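Uncharacterized hypothetical protein (Bacteroides vulgatus, PDB 4FMR) is of unknown function but probably binds DNA, pairing an HU/IHF-like DNA-binding domain with an immunoglobulin-like domain. Local coordinates at residues K23-E28 / V121-E126; F131-G136 / T144-T149; F154-K159 / Y211-T216. One frame throughout, in Å; residues are numbered along the deposited sequence.

Contact 1 (K23-E28 / V121-E126)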
ATOM      1  N   LYS B  23     -19.579   5.315  13.686  1.00 88.69           N
ATOM      2  CA  LYS B  23     -19.406   3.931  13.207  1.00 85.41           C
ATOM      3  C   LYS B  23     -18.632   3.853  11.871  1.00 82.74           C
ATOM      4  O   LYS B  23     -18.702   4.770  11.044  1.00 82.16           O
ATOM      5  CB  LYS B  23     -20.770   3.226  13.041  1.00 88.94           C
ATOM      6  CG  LYS B  23     -21.512   2.912  14.345  1.00101.55           C
ATOM      7  CD  LYS B  23     -20.947   1.704  15.103  1.00108.04           C
ATOM      8  CE  LYS B  23     -21.807   1.325  16.287  1.00114.36           C
ATOM      9  NZ  LYS B  23     -21.241   0.175  17.042  1.00116.92           N
ATOM     10  N   ILE B  24     -17.899   2.733  11.686  1.00 73.87           N
ATOM     11  CA  ILE B  24     -17.077   2.403  10.509  1.00 69.78           C
ATOM     12  C   ILE B  24     -17.414   0.986   9.996  1.00 67.24           C
ATOM     13  O   ILE B  24     -17.963   0.177  10.746  1.00 66.16           O
ATOM     14  CB  ILE B  24     -15.551   2.526  10.808  1.00 71.43           C
ATOM     15  CG1 ILE B  24     -15.147   1.745  12.094  1.00 71.71           C
ATOM     16  CG2 ILE B  24     -15.114   3.991  10.861  1.00 72.43           C
ATOM     17  CD1 ILE B  24     -13.651   1.281  12.177  1.00 78.25           C
ATOM     18  N   PHE B  25     -17.036   0.678   8.734  1.00 59.22           N
ATOM     19  CA  PHE B  25     -17.262  -0.641   8.148  1.00 56.97           C
ATOM     20  C   PHE B  25     -16.033  -1.541   8.353  1.00 57.72           C
ATOM     21  O   PHE B  25     -14.893  -1.097   8.197  1.00 56.07           O
ATOM     22  CB  PHE B  25     -17.615  -0.544   6.658  1.00 58.12           C
ATOM     23  CG  PHE B  25     -18.838   0.279   6.332  1.00 60.65           C
ATOM     24  CD1 PHE B  25     -20.116  -0.245   6.501  1.00 63.96           C
ATOM     25  CD2 PHE B  25     -18.714   1.559   5.801  1.00 63.27           C
ATOM     26  CE1 PHE B  25     -21.250   0.512   6.176  1.00 66.73           C
ATOM     27  CE2 PHE B  25     -19.847   2.313   5.471  1.00 67.35           C
ATOM     28  CZ  PHE B  25     -21.108   1.783   5.659  1.00 66.57           C
ATOM     29  N   GLN B  26     -16.285  -2.793   8.743  1.00 53.07           N
ATOM     30  CA  GLN B  26     -15.267  -3.803   8.991  1.00 51.24           C
ATOM     31  C   GLN B  26     -15.542  -4.997   8.122  1.00 51.97           C
ATOM     32  O   GLN B  26     -16.577  -5.627   8.299  1.00 51.00           O
ATOM     33  CB  GLN B  26     -15.230  -4.211  10.483  1.00 53.39           C
ATOM     34  CG  GLN B  26     -14.212  -5.323  10.794  1.00 66.46           C
ATOM     35  CD  GLN B  26     -14.499  -6.115  12.047  1.00 82.68           C
ATOM     36  OE1 GLN B  26     -15.575  -6.685  12.241  1.00 81.79           O
ATOM     37  NE2 GLN B  26     -13.486  -6.296  12.854  1.00 75.22           N
ATOM     38  N   LEU B  27     -14.603  -5.337   7.211  1.00 47.65           N
ATOM     39  CA  LEU B  27     -14.750  -6.492   6.328  1.00 46.92           C
ATOM     40  C   LEU B  27     -14.816  -7.779   7.124  1.00 51.26           C
ATOM     41  O   LEU B  27     -14.056  -7.965   8.067  1.00 49.76           O
ATOM     42  CB  LEU B  27     -13.593  -6.576   5.295  1.00 45.42           C
ATOM     43  CG  LEU B  27     -13.577  -7.788   4.301  1.00 48.34           C
ATOM     44  CD1 LEU B  27     -14.726  -7.725   3.305  1.00 47.50           C
ATOM     45  CD2 LEU B  27     -12.238  -7.890   3.565  1.00 47.83           C
ATOM     46  N   GLU B  28     -15.762  -8.640   6.750  1.00 50.96           N
ATOM     47  CA  GLU B  28     -15.901  -9.997   7.248  1.00 51.65           C
ATOM     48  C   GLU B  28     -15.070 -10.826   6.279  1.00 56.44           C
ATOM     49  O   GLU B  28     -15.505 -11.066   5.141  1.00 55.53           O
ATOM     50  CB  GLU B  28     -17.384 -10.402   7.323  1.00 54.53           C
ATOM     51  CG  GLU B  28     -17.634 -11.735   8.006  1.00 65.59           C
ATOM     52  CD  GLU B  28     -19.057 -12.255   7.938  1.00 91.59           C
ATOM     53  OE1 GLU B  28     -19.624 -12.312   6.822  1.00 90.67           O
ATOM     54  OE2 GLU B  28     -19.584 -12.666   8.996  1.00 91.31           O
ATOM     55  N   VAL B 121     -21.377  -3.666  -1.541  1.00 51.10           N
ATOM     56  CA  VAL B 121     -21.138  -3.907  -0.116  1.00 51.96           C
ATOM     57  C   VAL B 121     -22.472  -4.299   0.525  1.00 62.95           C
ATOM     58  O   VAL B 121     -23.455  -3.548   0.436  1.00 64.19           O
ATOM     59  CB  VAL B 121     -20.470  -2.706   0.621  1.00 54.21           C
ATOM     60  CG1 VAL B 121     -20.185  -3.050   2.087  1.00 53.49           C
ATOM     61  CG2 VAL B 121     -19.194  -2.268  -0.083  1.00 52.17           C
ATOM     62  N   ASP B 122     -22.501  -5.497   1.136  1.00 62.07           N
ATOM     63  CA  ASP B 122     -23.654  -6.042   1.839  1.00 64.04           C
ATOM     64  C   ASP B 122     -23.425  -5.800   3.334  1.00 67.35           C
ATOM     65  O   ASP B 122     -22.613  -6.498   3.958  1.00 65.22           O
ATOM     66  CB  ASP B 122     -23.839  -7.534   1.479  1.00 66.76           C
ATOM     67  CG  ASP B 122     -24.830  -8.330   2.318  1.00 85.64           C
ATOM     68  OD1 ASP B 122     -25.878  -7.757   2.717  1.00 88.78           O
ATOM     69  OD2 ASP B 122     -24.587  -9.542   2.529  1.00 93.36           O
ATOM     70  N   VAL B 123     -24.092  -4.752   3.881  1.00 64.69           N
ATOM     71  CA  VAL B 123     -23.987  -4.331   5.286  1.00 64.65           C
ATOM     72  C   VAL B 123     -24.802  -5.307   6.146  1.00 70.95           C
ATOM     73  O   VAL B 123     -26.006  -5.452   5.944  1.00 72.22           O
ATOM     74  CB  VAL B 123     -24.415  -2.845   5.492  1.00 68.77           C
ATOM     75  CG1 VAL B 123     -24.290  -2.418   6.957  1.00 68.43           C
ATOM     76  CG2 VAL B 123     -23.607  -1.906   4.595  1.00 67.39           C
ATOM     77  N   LEU B 124     -24.127  -5.993   7.082  1.00 68.73           N
ATOM     78  CA  LEU B 124     -24.720  -7.006   7.971  1.00 70.09           C
ATOM     79  C   LEU B 124     -25.246  -6.389   9.280  1.00 75.47           C
ATOM     80  O   LEU B 124     -25.855  -7.087  10.099  1.00 75.84           O
ATOM     81  CB  LEU B 124     -23.672  -8.097   8.313  1.00 69.01           C
ATOM     82  CG  LEU B 124     -22.915  -8.810   7.182  1.00 72.20           C
ATOM     83  CD1 LEU B 124     -21.793  -9.643   7.749  1.00 71.18           C
ATOM     84  CD2 LEU B 124     -23.832  -9.696   6.359  1.00 75.51           C
ATOM     85  N   GLY B 125     -24.990  -5.094   9.458  1.00 72.56           N
ATOM     86  CA  GLY B 125     -25.357  -4.346  10.653  1.00 73.90           C
ATOM     87  C   GLY B 125     -24.238  -4.383  11.674  1.00 77.15           C
ATOM     88  O   GLY B 125     -23.061  -4.457  11.302  1.00 74.22           O
ATOM     89  N   GLU B 126     -24.594  -4.336  12.971  1.00 75.58           N
ATOM     90  CA  GLU B 126     -23.622  -4.400  14.065  1.00 75.01           C
ATOM     91  C   GLU B 126     -23.317  -5.847  14.404  1.00 78.95           C
ATOM     92  O   GLU B 126     -24.172  -6.710  14.190  1.00 79.40           O
ATOM     93  CB  GLU B 126     -24.121  -3.643  15.299  1.00 77.96           C
ATOM     94  CG  GLU B 126     -23.932  -2.141  15.171  1.00 92.68           C
ATOM     95  CD  GLU B 126     -24.521  -1.308  16.290  1.00125.73           C
ATOM     96  OE1 GLU B 126     -24.138  -1.516  17.464  1.00124.72           O
ATOM     97  OE2 GLU B 126     -25.336  -0.410  15.981  1.00127.70           O
TER
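Lys23, Phe25 and Glu28 touch Glu126, Val123 and Leu124 between the strands that lie outermost, within this chain, in a three-stranded mixed sheet of the HU/IHF-like DNA-binding domain. Strand 4-12 runs between them and pairs with both, so strands 23-27 and 119-126 meet through side chains that reach past it, and their touching parts diverge by 111°. Each of the three pairs crosses at about a right angle. In the middle, CE1 of the Phe25 ring lies 3.7 Å from Val123 CG2, the methyl approaching the ring obliquely; Leu10 of strand 4-12 touches the same ring, and the ring of Trp95 of the second subunit meets it with the planes inclined. Toward one end, the carboxylate of Glu28 rests against a methyl, its OE1 3.6 Å from Leu124 CD1. That group stands there because Glu28 is extended, with CG opposite the backbone N (chi1 -172°) and chi2 likewise stretched. At the other end the pairing is ionic but slack: Lys23 bends at chi2 (-76°), Glu126 runs straight beyond CG, and a weak hydrogen bond within their salt bridge joins Lys23 NZ to Glu126 OE1 at 3.4 Å.

Contact 2 (F131-G136 / T144-T149)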
ATOM      1  N   PHE B 131     -17.793  -8.764  22.045  1.00 52.59           N
ATOM      2  CA  PHE B 131     -16.470  -9.351  22.233  1.00 48.68           C
ATOM      3  C   PHE B 131     -15.908  -9.674  20.867  1.00 51.21           C
ATOM      4  O   PHE B 131     -16.228 -10.712  20.272  1.00 51.29           O
ATOM      5  CB  PHE B 131     -16.510 -10.589  23.142  1.00 49.56           C
ATOM      6  CG  PHE B 131     -15.202 -11.337  23.271  1.00 47.49           C
ATOM      7  CD1 PHE B 131     -14.056 -10.694  23.728  1.00 48.56           C
ATOM      8  CD2 PHE B 131     -15.136 -12.702  23.021  1.00 47.29           C
ATOM      9  CE1 PHE B 131     -12.851 -11.395  23.881  1.00 47.78           C
ATOM     10  CE2 PHE B 131     -13.939 -13.405  23.197  1.00 48.47           C
ATOM     11  CZ  PHE B 131     -12.808 -12.749  23.633  1.00 45.97           C
ATOM     12  N   TYR B 132     -15.088  -8.749  20.353  1.00 45.54           N
ATOM     13  CA  TYR B 132     -14.514  -8.842  19.026  1.00 43.77           C
ATOM     14  C   TYR B 132     -13.338  -7.893  18.868  1.00 44.89           C
ATOM     15  O   TYR B 132     -13.175  -6.958  19.657  1.00 44.29           O
ATOM     16  CB  TYR B 132     -15.596  -8.517  17.954  1.00 44.44           C
ATOM     17  CG  TYR B 132     -16.172  -7.119  18.065  1.00 45.94           C
ATOM     18  CD1 TYR B 132     -15.515  -6.026  17.506  1.00 46.48           C
ATOM     19  CD2 TYR B 132     -17.376  -6.888  18.727  1.00 48.25           C
ATOM     20  CE1 TYR B 132     -16.027  -4.734  17.631  1.00 46.92           C
ATOM     21  CE2 TYR B 132     -17.898  -5.603  18.852  1.00 49.37           C
ATOM     22  CZ  TYR B 132     -17.236  -4.533  18.274  1.00 56.15           C
ATOM     23  OH  TYR B 132     -17.757  -3.262  18.382  1.00 62.18           O
ATOM     24  N   ILE B 133     -12.557  -8.140  17.813  1.00 39.12           N
ATOM     25  CA  ILE B 133     -11.449  -7.334  17.337  1.00 37.87           C
ATOM     26  C   ILE B 133     -12.015  -6.486  16.191  1.00 44.91           C
ATOM     27  O   ILE B 133     -12.430  -7.049  15.175  1.00 43.37           O
ATOM     28  CB  ILE B 133     -10.238  -8.226  16.911  1.00 38.54           C
ATOM     29  CG1 ILE B 133      -9.716  -9.098  18.088  1.00 37.78           C
ATOM     30  CG2 ILE B 133      -9.141  -7.358  16.295  1.00 36.40           C
ATOM     31  CD1 ILE B 133      -8.749 -10.280  17.722  1.00 38.19           C
ATOM     32  N   GLY B 134     -12.095  -5.170  16.402  1.00 44.22           N
ATOM     33  CA  GLY B 134     -12.640  -4.209  15.445  1.00 44.49           C
ATOM     34  C   GLY B 134     -11.643  -3.744  14.407  1.00 47.85           C
ATOM     35  O   GLY B 134     -11.909  -3.801  13.200  1.00 47.21           O
ATOM     36  N   SER B 135     -10.488  -3.257  14.883  1.00 44.27           N
ATOM     37  CA  SER B 135      -9.396  -2.765  14.048  1.00 41.75           C
ATOM     38  C   SER B 135      -8.042  -3.049  14.691  1.00 42.75           C
ATOM     39  O   SER B 135      -7.965  -3.567  15.809  1.00 43.14           O
ATOM     40  CB  SER B 135      -9.564  -1.273  13.781  1.00 45.50           C
ATOM     41  OG  SER B 135     -10.089  -0.612  14.914  1.00 59.14           O
ATOM     42  N   GLY B 136      -6.991  -2.730  13.957  1.00 37.31           N
ATOM     43  CA  GLY B 136      -5.618  -2.938  14.372  1.00 35.74           C
ATOM     44  C   GLY B 136      -4.684  -1.869  13.855  1.00 38.84           C
ATOM     45  O   GLY B 136      -5.004  -1.184  12.882  1.00 39.13           O
ATOM     46  N   THR B 144      -3.199   0.156   9.007  1.00 34.95           N
ATOM     47  CA  THR B 144      -4.455  -0.213   9.672  1.00 35.60           C
ATOM     48  C   THR B 144      -5.187  -1.284   8.868  1.00 38.81           C
ATOM     49  O   THR B 144      -6.373  -1.470   9.060  1.00 40.83           O
ATOM     50  CB  THR B 144      -5.353   1.021   9.870  1.00 43.25           C
ATOM     51  OG1 THR B 144      -5.655   1.568   8.585  1.00 45.78           O
ATOM     52  CG2 THR B 144      -4.720   2.077  10.799  1.00 35.02           C
ATOM     53  N   ASP B 145      -4.482  -2.003   7.998  1.00 34.83           N
ATOM     54  CA  ASP B 145      -5.089  -3.062   7.185  1.00 35.38           C
ATOM     55  C   ASP B 145      -4.814  -4.483   7.785  1.00 37.48           C
ATOM     56  O   ASP B 145      -5.007  -5.472   7.103  1.00 36.04           O
ATOM     57  CB  ASP B 145      -4.556  -2.970   5.734  1.00 35.83           C
ATOM     58  CG  ASP B 145      -3.045  -3.082   5.582  1.00 42.46           C
ATOM     59  OD1 ASP B 145      -2.338  -3.179   6.622  1.00 43.28           O
ATOM     60  OD2 ASP B 145      -2.562  -3.033   4.435  1.00 44.18           O
ATOM     61  N   PHE B 146      -4.360  -4.559   9.052  1.00 35.33           N
ATOM     62  CA  PHE B 146      -4.014  -5.784   9.772  1.00 34.95           C
ATOM     63  C   PHE B 146      -2.746  -6.437   9.230  1.00 37.67           C
ATOM     64  O   PHE B 146      -2.544  -7.630   9.432  1.00 38.26           O
ATOM     65  CB  PHE B 146      -5.154  -6.805   9.844  1.00 37.02           C
ATOM     66  CG  PHE B 146      -5.849  -6.666  11.177  1.00 39.21           C
ATOM     67  CD1 PHE B 146      -6.874  -5.748  11.350  1.00 42.80           C
ATOM     68  CD2 PHE B 146      -5.403  -7.371  12.289  1.00 41.27           C
ATOM     69  CE1 PHE B 146      -7.504  -5.614  12.578  1.00 44.72           C
ATOM     70  CE2 PHE B 146      -6.017  -7.213  13.528  1.00 44.80           C
ATOM     71  CZ  PHE B 146      -7.046  -6.319  13.670  1.00 43.79           C
ATOM     72  N   SER B 147      -1.864  -5.633   8.603  1.00 32.72           N
ATOM     73  CA  SER B 147      -0.512  -6.028   8.253  1.00 32.29           C
ATOM     74  C   SER B 147       0.345  -5.602   9.451  1.00 36.94           C
ATOM     75  O   SER B 147       0.036  -4.592  10.088  1.00 34.94           O
ATOM     76  CB  SER B 147      -0.055  -5.410   6.933  1.00 35.80           C
ATOM     77  OG  SER B 147       0.046  -4.004   7.067  1.00 42.57           O
ATOM     78  N   ALA B 148       1.353  -6.398   9.811  1.00 34.66           N
ATOM     79  CA  ALA B 148       2.141  -6.152  11.009  1.00 35.57           C
ATOM     80  C   ALA B 148       3.614  -6.507  10.810  1.00 36.84           C
ATOM     81  O   ALA B 148       3.964  -7.207   9.864  1.00 35.57           O
ATOM     82  CB  ALA B 148       1.563  -6.964  12.165  1.00 36.79           C
ATOM     83  N   THR B 149       4.460  -6.011  11.702  1.00 33.96           N
ATOM     84  CA  THR B 149       5.911  -6.229  11.670  1.00 33.77           C
ATOM     85  C   THR B 149       6.344  -7.141  12.845  1.00 36.37           C
ATOM     86  O   THR B 149       6.100  -6.799  13.999  1.00 36.14           O
ATOM     87  CB  THR B 149       6.648  -4.866  11.722  1.00 31.36           C
ATOM     88  OG1 THR B 149       6.103  -3.970  10.737  1.00 34.73           O
ATOM     89  CG2 THR B 149       8.143  -5.011  11.499  1.00 25.05           C
TER
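The ring of Phe146 presses obliquely on the backbone of Ser135 and Gly136, and this is the tight part of a contact within the immunoglobulin-like domain. Phe146 CE1 is 3.2 Å from Gly136 N and 3.4 Å from Ser135 C. The ring packs directly against the main chain of Gly136, which carries no side chain. Earlier on the strand, Ile133 CG2 meets Phe146 CZ at 3.5 Å; this methyl branch lies opposite the backbone N, while CG1 stands beside that N (chi1 -59°). The exposed side is looser. There Thr144 offers no side-chain bond to the strand, and its CA approaches Gly136 O at 3.4 Å in a CA-H...O contact. An Asx turn over Asp145-Ser147 carries Phe146: Asp145 OD1 accepts Ser147 N at 3.2 Å from above the carboxylate plane and Ser147 OG at 2.6 Å on its syn side. Asp145 OD2 in turn hydrogen-bonds Ser105 OG of the second subunit. Around the contact, a classic beta bulge at Gly134 and Ser135 faces Phe157 of strand 153-159, while His235 of strand 231-240 stacks on the Phe146 ring, which also meets Phe154 of strand 153-159.

Contact 3 (F154-K159 / Y211-T216)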
ATOM      1  N   PHE B 154       2.121  -4.105  17.946  1.00 31.56           N
ATOM      2  CA  PHE B 154       0.863  -4.128  17.246  1.00 31.26           C
ATOM      3  C   PHE B 154      -0.242  -3.764  18.225  1.00 34.60           C
ATOM      4  O   PHE B 154      -0.205  -4.206  19.377  1.00 32.36           O
ATOM      5  CB  PHE B 154       0.629  -5.513  16.603  1.00 32.43           C
ATOM      6  CG  PHE B 154      -0.489  -5.470  15.596  1.00 33.45           C
ATOM      7  CD1 PHE B 154      -0.270  -4.984  14.309  1.00 32.70           C
ATOM      8  CD2 PHE B 154      -1.788  -5.850  15.952  1.00 35.61           C
ATOM      9  CE1 PHE B 154      -1.320  -4.893  13.394  1.00 33.98           C
ATOM     10  CE2 PHE B 154      -2.842  -5.751  15.029  1.00 37.88           C
ATOM     11  CZ  PHE B 154      -2.599  -5.271  13.761  1.00 34.36           C
ATOM     12  N   THR B 155      -1.205  -2.927  17.776  1.00 32.44           N
ATOM     13  CA  THR B 155      -2.353  -2.534  18.603  1.00 32.92           C
ATOM     14  C   THR B 155      -3.652  -3.124  18.036  1.00 35.95           C
ATOM     15  O   THR B 155      -3.958  -2.949  16.867  1.00 34.03           O
ATOM     16  CB  THR B 155      -2.475  -0.996  18.745  1.00 40.83           C
ATOM     17  OG1 THR B 155      -1.258  -0.472  19.269  1.00 44.48           O
ATOM     18  CG2 THR B 155      -3.607  -0.592  19.662  1.00 39.00           C
ATOM     19  N   LEU B 156      -4.444  -3.734  18.902  1.00 34.34           N
ATOM     20  CA  LEU B 156      -5.760  -4.280  18.599  1.00 34.79           C
ATOM     21  C   LEU B 156      -6.835  -3.434  19.256  1.00 39.98           C
ATOM     22  O   LEU B 156      -6.784  -3.228  20.467  1.00 40.07           O
ATOM     23  CB  LEU B 156      -5.873  -5.734  19.096  1.00 35.42           C
ATOM     24  CG  LEU B 156      -4.957  -6.736  18.446  1.00 39.68           C
ATOM     25  CD1 LEU B 156      -4.618  -7.856  19.403  1.00 40.11           C
ATOM     26  CD2 LEU B 156      -5.540  -7.226  17.156  1.00 43.16           C
ATOM     27  N   PHE B 157      -7.806  -2.938  18.472  1.00 37.44           N
ATOM     28  CA  PHE B 157      -8.925  -2.173  19.017  1.00 38.18           C
ATOM     29  C   PHE B 157     -10.173  -3.038  18.978  1.00 44.88           C
ATOM     30  O   PHE B 157     -10.348  -3.808  18.040  1.00 45.33           O
ATOM     31  CB  PHE B 157      -9.121  -0.857  18.240  1.00 39.20           C
ATOM     32  CG  PHE B 157      -7.893   0.025  18.206  1.00 38.74           C
ATOM     33  CD1 PHE B 157      -7.644   0.938  19.228  1.00 42.77           C
ATOM     34  CD2 PHE B 157      -7.004  -0.036  17.138  1.00 37.69           C
ATOM     35  CE1 PHE B 157      -6.533   1.786  19.173  1.00 42.52           C
ATOM     36  CE2 PHE B 157      -5.889   0.797  17.091  1.00 40.62           C
ATOM     37  CZ  PHE B 157      -5.663   1.707  18.104  1.00 40.20           C
ATOM     38  N   GLY B 158     -11.020  -2.940  19.990  1.00 43.39           N
ATOM     39  CA  GLY B 158     -12.238  -3.732  19.987  1.00 43.95           C
ATOM     40  C   GLY B 158     -13.095  -3.579  21.215  1.00 50.50           C
ATOM     41  O   GLY B 158     -13.190  -2.482  21.783  1.00 50.94           O
ATOM     42  N   LYS B 159     -13.758  -4.691  21.602  1.00 46.83           N
ATOM     43  CA  LYS B 159     -14.665  -4.755  22.744  1.00 47.84           C
ATOM     44  C   LYS B 159     -14.325  -5.922  23.637  1.00 50.01           C
ATOM     45  O   LYS B 159     -14.208  -7.058  23.159  1.00 47.61           O
ATOM     46  CB  LYS B 159     -16.144  -4.852  22.301  1.00 52.16           C
ATOM     47  CG  LYS B 159     -16.715  -3.586  21.661  1.00 70.19           C
ATOM     48  CD  LYS B 159     -17.102  -2.501  22.652  1.00 85.84           C
ATOM     49  CE  LYS B 159     -17.614  -1.282  21.924  1.00103.29           C
ATOM     50  NZ  LYS B 159     -18.134  -0.251  22.860  1.00114.66           N
ATOM     51  N   TYR B 211      -1.560 -15.153   9.318  1.00 30.85           N
ATOM     52  CA  TYR B 211      -1.821 -15.837  10.579  1.00 30.76           C
ATOM     53  C   TYR B 211      -3.220 -15.526  11.046  1.00 37.02           C
ATOM     54  O   TYR B 211      -3.760 -14.465  10.709  1.00 37.26           O
ATOM     55  CB  TYR B 211      -0.822 -15.424  11.696  1.00 31.39           C
ATOM     56  CG  TYR B 211       0.614 -15.855  11.501  1.00 32.38           C
ATOM     57  CD1 TYR B 211       1.440 -15.214  10.573  1.00 33.80           C
ATOM     58  CD2 TYR B 211       1.179 -16.846  12.296  1.00 32.89           C
ATOM     59  CE1 TYR B 211       2.756 -15.621  10.372  1.00 32.09           C
ATOM     60  CE2 TYR B 211       2.507 -17.241  12.124  1.00 33.25           C
ATOM     61  CZ  TYR B 211       3.288 -16.623  11.161  1.00 33.05           C
ATOM     62  OH  TYR B 211       4.587 -16.999  10.992  1.00 34.93           O
HETATM   63  N   MSE B 212      -3.797 -16.430  11.847  1.00 33.45           N
HETATM   64  CA  MSE B 212      -5.043 -16.178  12.537  1.00 33.19           C
HETATM   65  C   MSE B 212      -4.656 -15.755  13.953  1.00 36.23           C
HETATM   66  O   MSE B 212      -3.990 -16.523  14.654  1.00 36.23           O
HETATM   67  CB  MSE B 212      -6.000 -17.384  12.503  1.00 36.42           C
HETATM   68  CG  MSE B 212      -7.386 -17.073  13.116  1.00 44.14           C
HETATM   69 SE   MSE B 212      -8.321 -15.611  12.170  0.75 51.69          SE
HETATM   70  CE  MSE B 212      -8.361 -16.277  10.349  1.00 47.05           C
ATOM     71  N   LEU B 213      -4.936 -14.487  14.308  1.00 31.87           N
ATOM     72  CA  LEU B 213      -4.672 -13.942  15.629  1.00 32.14           C
ATOM     73  C   LEU B 213      -5.914 -14.194  16.513  1.00 37.82           C
ATOM     74  O   LEU B 213      -7.029 -13.842  16.133  1.00 36.71           O
ATOM     75  CB  LEU B 213      -4.293 -12.437  15.585  1.00 31.05           C
ATOM     76  CG  LEU B 213      -3.852 -11.814  16.937  1.00 34.92           C
ATOM     77  CD1 LEU B 213      -2.820 -10.708  16.735  1.00 33.94           C
ATOM     78  CD2 LEU B 213      -5.041 -11.258  17.724  1.00 38.63           C
ATOM     79  N   THR B 214      -5.705 -14.778  17.695  1.00 36.02           N
ATOM     80  CA  THR B 214      -6.801 -15.082  18.615  1.00 36.33           C
ATOM     81  C   THR B 214      -6.500 -14.529  19.999  1.00 38.73           C
ATOM     82  O   THR B 214      -5.378 -14.632  20.484  1.00 36.35           O
ATOM     83  CB  THR B 214      -7.042 -16.606  18.642  1.00 42.30           C
ATOM     84  OG1 THR B 214      -7.338 -17.025  17.302  1.00 40.72           O
ATOM     85  CG2 THR B 214      -8.183 -17.032  19.595  1.00 39.13           C
ATOM     86  N   VAL B 215      -7.529 -13.894  20.600  1.00 36.90           N
ATOM     87  CA  VAL B 215      -7.567 -13.356  21.958  1.00 35.95           C
ATOM     88  C   VAL B 215      -8.451 -14.300  22.759  1.00 39.53           C
ATOM     89  O   VAL B 215      -9.636 -14.401  22.456  1.00 36.95           O
ATOM     90  CB  VAL B 215      -8.059 -11.872  22.039  1.00 38.78           C
ATOM     91  CG1 VAL B 215      -8.295 -11.448  23.496  1.00 38.79           C
ATOM     92  CG2 VAL B 215      -7.089 -10.909  21.348  1.00 36.69           C
ATOM     93  N   THR B 216      -7.874 -15.024  23.732  1.00 38.83           N
ATOM     94  CA  THR B 216      -8.608 -15.951  24.607  1.00 39.81           C
ATOM     95  C   THR B 216      -8.602 -15.357  26.024  1.00 47.43           C
ATOM     96  O   THR B 216      -7.536 -14.987  26.542  1.00 47.15           O
ATOM     97  CB  THR B 216      -8.015 -17.359  24.548  1.00 44.26           C
ATOM     98  OG1 THR B 216      -8.006 -17.795  23.197  1.00 42.71           O
ATOM     99  CG2 THR B 216      -8.775 -18.360  25.412  1.00 40.50           C
TER
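Leu156 and Leu213 reach toward each other tip to tip, a small worked example of how two sheets of an immunoglobulin-like fold can pack through apolar side chains. The methyl CD1 of Leu156 lies 3.8 Å from CD2 of Leu213, and the second methyl of Leu156, CD2, stands 4.1 Å from that same Leu213 CD2. A single branch of Leu213 therefore meets both methyls of its partner. Val215 joins more loosely, its CG2 4.4 Å from Leu156 CD1. The two leucines come to this meeting by different torsions: Leu156 holds CG beside its backbone N (chi1 -64°), whereas Leu213 swings CG to the far side from N (chi1 -174°).

In the next shell, neighbours from several strands surround the pair. The edge of the Phe154 ring, on the same strand as Leu156, receives Leu156 CD2 in its plane. Ile133 of strand 132-138 touches both leucines, Phe146 packs on Leu156, Leu174 of strand 171-176 on Leu213, and Leu198 of strand 197-201 on Val215. Backbone hydrogen bonds of Leu156 with Leu198 and of Thr155 with Gln137 place strand 153-159 inside the four-stranded antiparallel sheet. Strand 209-217 belongs to the five-stranded mixed sheet, where side-chain hydrogen bonds from Thr214 OG1 and Thr216 OG1 to Ser234 OG and Ser232 OG add to the pairing with strand 231-240.

With no hydrogen bond between the segments, and with Leu156 and Val215 separated by 9.8 Å from CA to CA, the backbones are too far apart to pair. At this point the segments meet through the buried apolar side chains of Leu156, Leu213 and Val215, consistent with an immunoglobulin-like core: cohesion between them comes from hydrophobic contact, and no directional bond links the two.

In the fold
The three contacts run in series along the chain, the first in the DNA-binding domain and the other two in the immunoglobulin-like domain. Contacts 2 and 3 are close neighbours, their centres 6 Å apart, and share a sheet through strands 132-138 and 153-159: Gly134 N lies 2.8 Å from Phe157 O, while Ala148 CB packs on Phe154 CD1 at 3.4 Å. Contact 1 is about 15 Å from contact 2 between centres, yet Gln26 NE2 of the DNA-binding region reaches Gly134 O of the immunoglobulin-like region, 3.0 Å away. Contact 3 stays about 6 Å from contact 1 at the nearest atoms. Contacts 1 and 2 both touch the second subunit, whereas no other chain of the assembly touches the segments of contact 3.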